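Local structure of bromodomain protein, putative (Plasmodium falciparum 3D7, 4PY6) at residues Trp23-Ile26 with Leu27-Asn30; Glu86-Asp89 with Phe90-Met94. The protein probably binds acetylated lysine through this bromodomain, which is part of a longer malaria-parasite protein and holds a dihydropteridinone ligand in its pocket. One frame throughout, in Å; residues are numbered along the deposited sequence.

How the interactions relate
Both contacts run along single helices of the bromodomain bundle, interaction 1 on helix 22-32 and interaction 2 on the first turns of helix 87-104. Each is partly buried: Trp23, Ile26 and Leu27 in one, Pro87, Phe90 and Met94 in the other, face the protein interior, where the buried Asp93 also lies. The inner sides meet directly: Trp23 CE3 packs on Pro87 CG at 3.6 Å and Leu27 CD1 on Phe90 CG at 3.7 Å. Their outer chemistry differs. Residues 23-30 carry an arginine-aspartate salt bridge between neighbours, whereas 86-94 sets an isoleucine against a histidine face and ties Asp89 back to Glu86. The pocket residues Phe104 and Asn105 lie at and just past the far end of helix 87-104.

Interaction 1. Residues Trp23-Ile26 with Leu27-Asn30; sequences WEKI and LRDN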
loop_
_atom_site.group_PDB
_atom_site.type_symbol
_atom_site.label_atom_id
_atom_site.label_comp_id
_atom_site.label_asym_id
_atom_site.label_seq_id
_atom_site.Cartn_x
_atom_site.Cartn_y
_atom_site.Cartn_z
ATOM N N TRP A 23 -9.512 13.661 16.810
ATOM C CA TRP A 23 -8.643 13.653 15.624
ATOM C C TRP A 23 -7.426 12.742 15.813
ATOM O O TRP A 23 -7.017 12.088 14.857
ATOM C CB TRP A 23 -8.248 15.068 15.155
ATOM C CG TRP A 23 -7.382 15.849 16.099
ATOM C CD1 TRP A 23 -7.796 16.783 17.002
ATOM C CD2 TRP A 23 -5.948 15.827 16.174
ATOM N NE1 TRP A 23 -6.714 17.319 17.661
ATOM C CE2 TRP A 23 -5.567 16.746 17.177
ATOM C CE3 TRP A 23 -4.946 15.101 15.509
ATOM C CZ2 TRP A 23 -4.228 16.960 17.528
ATOM C CZ3 TRP A 23 -3.621 15.306 15.864
ATOM C CH2 TRP A 23 -3.272 16.232 16.855
ATOM N N GLU A 24 -6.883 12.671 17.052
ATOM C CA GLU A 24 -5.750 11.812 17.420
ATOM C C GLU A 24 -6.152 10.329 17.354
ATOM O O GLU A 24 -5.325 9.491 16.986
ATOM C CB GLU A 24 -5.231 12.146 18.831
ATOM C CG GLU A 24 -4.576 13.510 18.967
ATOM C CD GLU A 24 -4.105 13.872 20.364
ATOM O OE1 GLU A 24 -4.931 13.835 21.303
ATOM O OE2 GLU A 24 -2.914 14.232 20.513
ATOM N N LYS A 25 -7.415 10.013 17.719
ATOM C CA LYS A 25 -7.987 8.662 17.698
ATOM C C LYS A 25 -8.160 8.138 16.265
ATOM O O LYS A 25 -7.971 6.942 16.033
ATOM C CB LYS A 25 -9.333 8.626 18.439
ATOM C CG LYS A 25 -9.208 8.581 19.953
ATOM C CD LYS A 25 -10.570 8.638 20.626
ATOM C CE LYS A 25 -10.462 8.593 22.129
ATOM N NZ LYS A 25 -11.783 8.793 22.781
ATOM N N ILE A 26 -8.534 9.032 15.316
ATOM C CA ILE A 26 -8.716 8.706 13.894
ATOM C C ILE A 26 -7.357 8.336 13.276
ATOM O O ILE A 26 -7.273 7.350 12.546
ATOM C CB ILE A 26 -9.456 9.837 13.103
ATOM C CG1 ILE A 26 -10.851 10.130 13.706
ATOM C CG2 ILE A 26 -9.579 9.494 11.602
ATOM C CD1 ILE A 26 -11.376 11.563 13.480
ATOM N N LEU A 27 -6.297 9.098 13.606
ATOM C CA LEU A 27 -4.941 8.834 13.105
ATOM C C LEU A 27 -4.398 7.519 13.649
ATOM O O LEU A 27 -3.747 6.777 12.914
ATOM C CB LEU A 27 -3.970 9.981 13.451
ATOM C CG LEU A 27 -4.360 11.395 13.025
ATOM C CD1 LEU A 27 -3.386 12.402 13.567
ATOM C CD2 LEU A 27 -4.471 11.524 11.526
ATOM N N ARG A 28 -4.691 7.225 14.927
ATOM C CA ARG A 28 -4.256 6.020 15.626
ATOM C C ARG A 28 -4.931 4.746 15.116
ATOM O O ARG A 28 -4.230 3.790 14.793
ATOM C CB ARG A 28 -4.461 6.188 17.144
ATOM C CG ARG A 28 -3.999 5.005 17.998
ATOM C CD ARG A 28 -4.483 5.118 19.433
ATOM N NE ARG A 28 -5.940 5.006 19.539
ATOM C CZ ARG A 28 -6.629 5.185 20.662
ATOM N NH1 ARG A 28 -6.003 5.487 21.794
ATOM N NH2 ARG A 28 -7.949 5.067 20.663
ATOM N N ASP A 29 -6.274 4.728 15.065
ATOM C CA ASP A 29 -7.059 3.547 14.695
ATOM C C ASP A 29 -7.406 3.371 13.216
ATOM O O ASP A 29 -7.543 2.231 12.766
ATOM C CB ASP A 29 -8.331 3.458 15.560
ATOM C CG ASP A 29 -8.077 3.514 17.058
ATOM O OD1 ASP A 29 -7.246 2.717 17.553
ATOM O OD2 ASP A 29 -8.724 4.339 17.737
ATOM N N ASN A 30 -7.585 4.473 12.473
ATOM C CA ASN A 30 -7.984 4.402 11.065
ATOM C C ASN A 30 -6.853 4.612 10.048
ATOM O O ASN A 30 -7.027 4.282 8.871
ATOM C CB ASN A 30 -9.182 5.319 10.791
ATOM C CG ASN A 30 -10.353 5.091 11.722
ATOM O OD1 ASN A 30 -10.533 5.798 12.716
ATOM N ND2 ASN A 30 -11.167 4.089 11.432
#
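Trp23 and Leu27, one helical turn apart, meet through the benzo edge of the indole: Leu27 CD1 lies close to the ring plane, 3.7 Å from Trp23 CE3. With Trp23 CG set between its backbone N and carbonyl carbon (chi1 66°), the six-membered ring swings forward to this methyl, while Glu24 CG rests over one ring face near its rim. On another side of the helix, the Lys25 chain runs alongside Arg28, and Lys25 CG sits 3.8 Å from Arg28 NH2, over a guanidinium face. That guanidinium grips Asp29 in a salt bridge: Arg28 NH2 reaches the syn lone pair of Asp29 OD2 at 3.1 Å, in the guanidinium plane and fairly straight at 159°. The backbone supplies Asp29 N to Lys25 O (3.0 Å) and Asn30 N to Ile26 O (2.9 Å), and residues 27-30 also take part in a wider, pi-type turn. Farther out, Leu27 enters the core of the bromodomain helix bundle, against Trp129 and Ile136 of helix 112-138, Ile26 meets Trp132, and Phe140 packs edge-to-face with Trp23. The Glu24 carboxylate turns back to Arg18 and the Lys21 amide. Since Asp29 OD2 also comes 3.2 Å from Lys25 O, with both atoms acceptors, the arginine probably offsets some of their mutual repulsion and favours an ionised carboxylate.

Interaction 2. Residues Glu86-Asp89 with Phe90-Met94; sequences EPID and FYHDM
Different first torsions bring Ile88 and His92 together: Ile88 CG1 stands opposite the backbone N (chi1 -156°), while His92 CG folds back beside its own N (chi1 -69°). The two chains cross, and Ile88 CG1 lies over the imidazole in a CH-pi contact, 4.1 Å from the ring centroid and 28° off its normal. Ile88 O is also over a face of this ring, 3.4 Å from His92 CG, and accepts the His92 N bond at 2.9 Å. The Ile88 and Tyr91 side chains lie side by side, pointing the same way, and Ile88 CD1 comes 3.9 Å from Tyr91 CD2. These residues begin the helix that, in the four-helix bromodomain bundle, packs against helices 22-32, 72-81 and 112-138. Phe90 turns inward there against Val31 and Phe125, with Met94 CG over one of its faces, and the Tyr91 hydroxyl is hydrogen-bonded to Glu126. In the first turn, Pro87 O receives Phe90 N at 3.2 Å, from well above the carbonyl plane, and a weak bond from Tyr91 N. Asp89 and Glu86 are tied twice: Asp89 N bonds to Glu86 O, and Asp89 OD2 accepts Glu86 N at 3.1 Å, from above the carboxylate plane. One turn on, Asp93 N makes a weak bond to Asp89 O, and the Asp93 carboxylate is held by the Tyr84 hydroxyl and a salt bridge to Lys68.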
loop_
_atom_site.group_PDB
_atom_site.type_symbol
_atom_site.label_atom_id
_atom_site.label_comp_id
_atom_site.label_asym_id
_atom_site.label_seq_id
_atom_site.Cartn_x
_atom_site.Cartn_y
_atom_site.Cartn_z
ATOM N N GLU A 86 -1.064 19.784 15.517
ATOM C CA GLU A 86 -1.919 19.755 14.335
ATOM C C GLU A 86 -1.862 18.350 13.717
ATOM O O GLU A 86 -0.803 17.720 13.780
ATOM C CB GLU A 86 -1.448 20.795 13.299
ATOM C CG GLU A 86 -1.857 22.222 13.616
ATOM C CD GLU A 86 -1.703 23.193 12.462
ATOM O OE1 GLU A 86 -0.554 23.582 12.157
ATOM O OE2 GLU A 86 -2.738 23.576 11.871
ATOM N N PRO A 87 -2.952 17.852 13.079
ATOM C CA PRO A 87 -2.891 16.516 12.445
ATOM C C PRO A 87 -1.829 16.374 11.349
ATOM O O PRO A 87 -1.354 15.266 11.119
ATOM C CB PRO A 87 -4.297 16.330 11.872
ATOM C CG PRO A 87 -5.161 17.284 12.621
ATOM C CD PRO A 87 -4.290 18.458 12.915
ATOM N N ILE A 88 -1.452 17.492 10.689
ATOM C CA ILE A 88 -0.436 17.551 9.629
ATOM C C ILE A 88 0.974 17.184 10.134
ATOM O O ILE A 88 1.801 16.724 9.344
ATOM C CB ILE A 88 -0.471 18.929 8.901
ATOM C CG1 ILE A 88 0.106 18.853 7.468
ATOM C CG2 ILE A 88 0.206 20.034 9.726
ATOM C CD1 ILE A 88 -0.838 18.288 6.401
ATOM N N ASP A 89 1.243 17.404 11.441
ATOM C CA ASP A 89 2.523 17.084 12.079
ATOM C C ASP A 89 2.737 15.564 12.096
ATOM O O ASP A 89 3.875 15.109 11.991
ATOM C CB ASP A 89 2.595 17.680 13.497
ATOM C CG ASP A 89 2.473 19.193 13.582
ATOM O OD1 ASP A 89 2.958 19.885 12.656
ATOM O OD2 ASP A 89 1.941 19.688 14.597
ATOM N N PHE A 90 1.630 14.792 12.182
ATOM C CA PHE A 90 1.612 13.327 12.131
ATOM C C PHE A 90 1.871 12.900 10.681
ATOM O O PHE A 90 2.632 11.959 10.453
ATOM C CB PHE A 90 0.254 12.794 12.643
ATOM C CG PHE A 90 -0.152 11.405 12.195
ATOM C CD1 PHE A 90 -0.861 11.217 11.013
ATOM C CD2 PHE A 90 0.125 10.294 12.982
ATOM C CE1 PHE A 90 -1.244 9.936 10.603
ATOM C CE2 PHE A 90 -0.268 9.014 12.575
ATOM C CZ PHE A 90 -0.953 8.846 11.390
ATOM N N TYR A 91 1.222 13.592 9.714
ATOM C CA TYR A 91 1.344 13.377 8.269
ATOM C C TYR A 91 2.810 13.516 7.842
ATOM O O TYR A 91 3.319 12.648 7.130
ATOM C CB TYR A 91 0.435 14.367 7.495
ATOM C CG TYR A 91 0.648 14.383 5.997
ATOM C CD1 TYR A 91 -0.034 13.499 5.166
ATOM C CD2 TYR A 91 1.517 15.296 5.405
ATOM C CE1 TYR A 91 0.172 13.495 3.788
ATOM C CE2 TYR A 91 1.738 15.296 4.028
ATOM C CZ TYR A 91 1.060 14.396 3.222
ATOM O OH TYR A 91 1.262 14.397 1.864
ATOM N N HIS A 92 3.479 14.600 8.287
ATOM C CA HIS A 92 4.884 14.887 7.988
ATOM C C HIS A 92 5.824 13.827 8.545
ATOM O O HIS A 92 6.787 13.470 7.869
ATOM C CB HIS A 92 5.284 16.288 8.481
ATOM C CG HIS A 92 4.658 17.416 7.715
ATOM N ND1 HIS A 92 4.456 18.655 8.298
ATOM C CD2 HIS A 92 4.213 17.458 6.437
ATOM C CE1 HIS A 92 3.900 19.406 7.362
ATOM N NE2 HIS A 92 3.732 18.728 6.226
ATOM N N ASP A 93 5.527 13.304 9.757
ATOM C CA ASP A 93 6.320 12.257 10.411
ATOM C C ASP A 93 6.151 10.906 9.725
ATOM O O ASP A 93 7.137 10.193 9.541
ATOM C CB ASP A 93 6.004 12.165 11.915
ATOM C CG ASP A 93 6.827 13.075 12.820
ATOM O OD1 ASP A 93 7.623 13.884 12.292
ATOM O OD2 ASP A 93 6.692 12.959 14.053
ATOM N N MET A 94 4.908 10.559 9.329
ATOM C CA MET A 94 4.613 9.309 8.624
ATOM C C MET A 94 5.312 9.301 7.267
ATOM O O MET A 94 5.939 8.302 6.922
ATOM C CB MET A 94 3.102 9.096 8.461
ATOM C CG MET A 94 2.377 8.760 9.754
ATOM S SD MET A 94 2.621 7.064 10.328
ATOM C CE MET A 94 1.400 6.222 9.373
#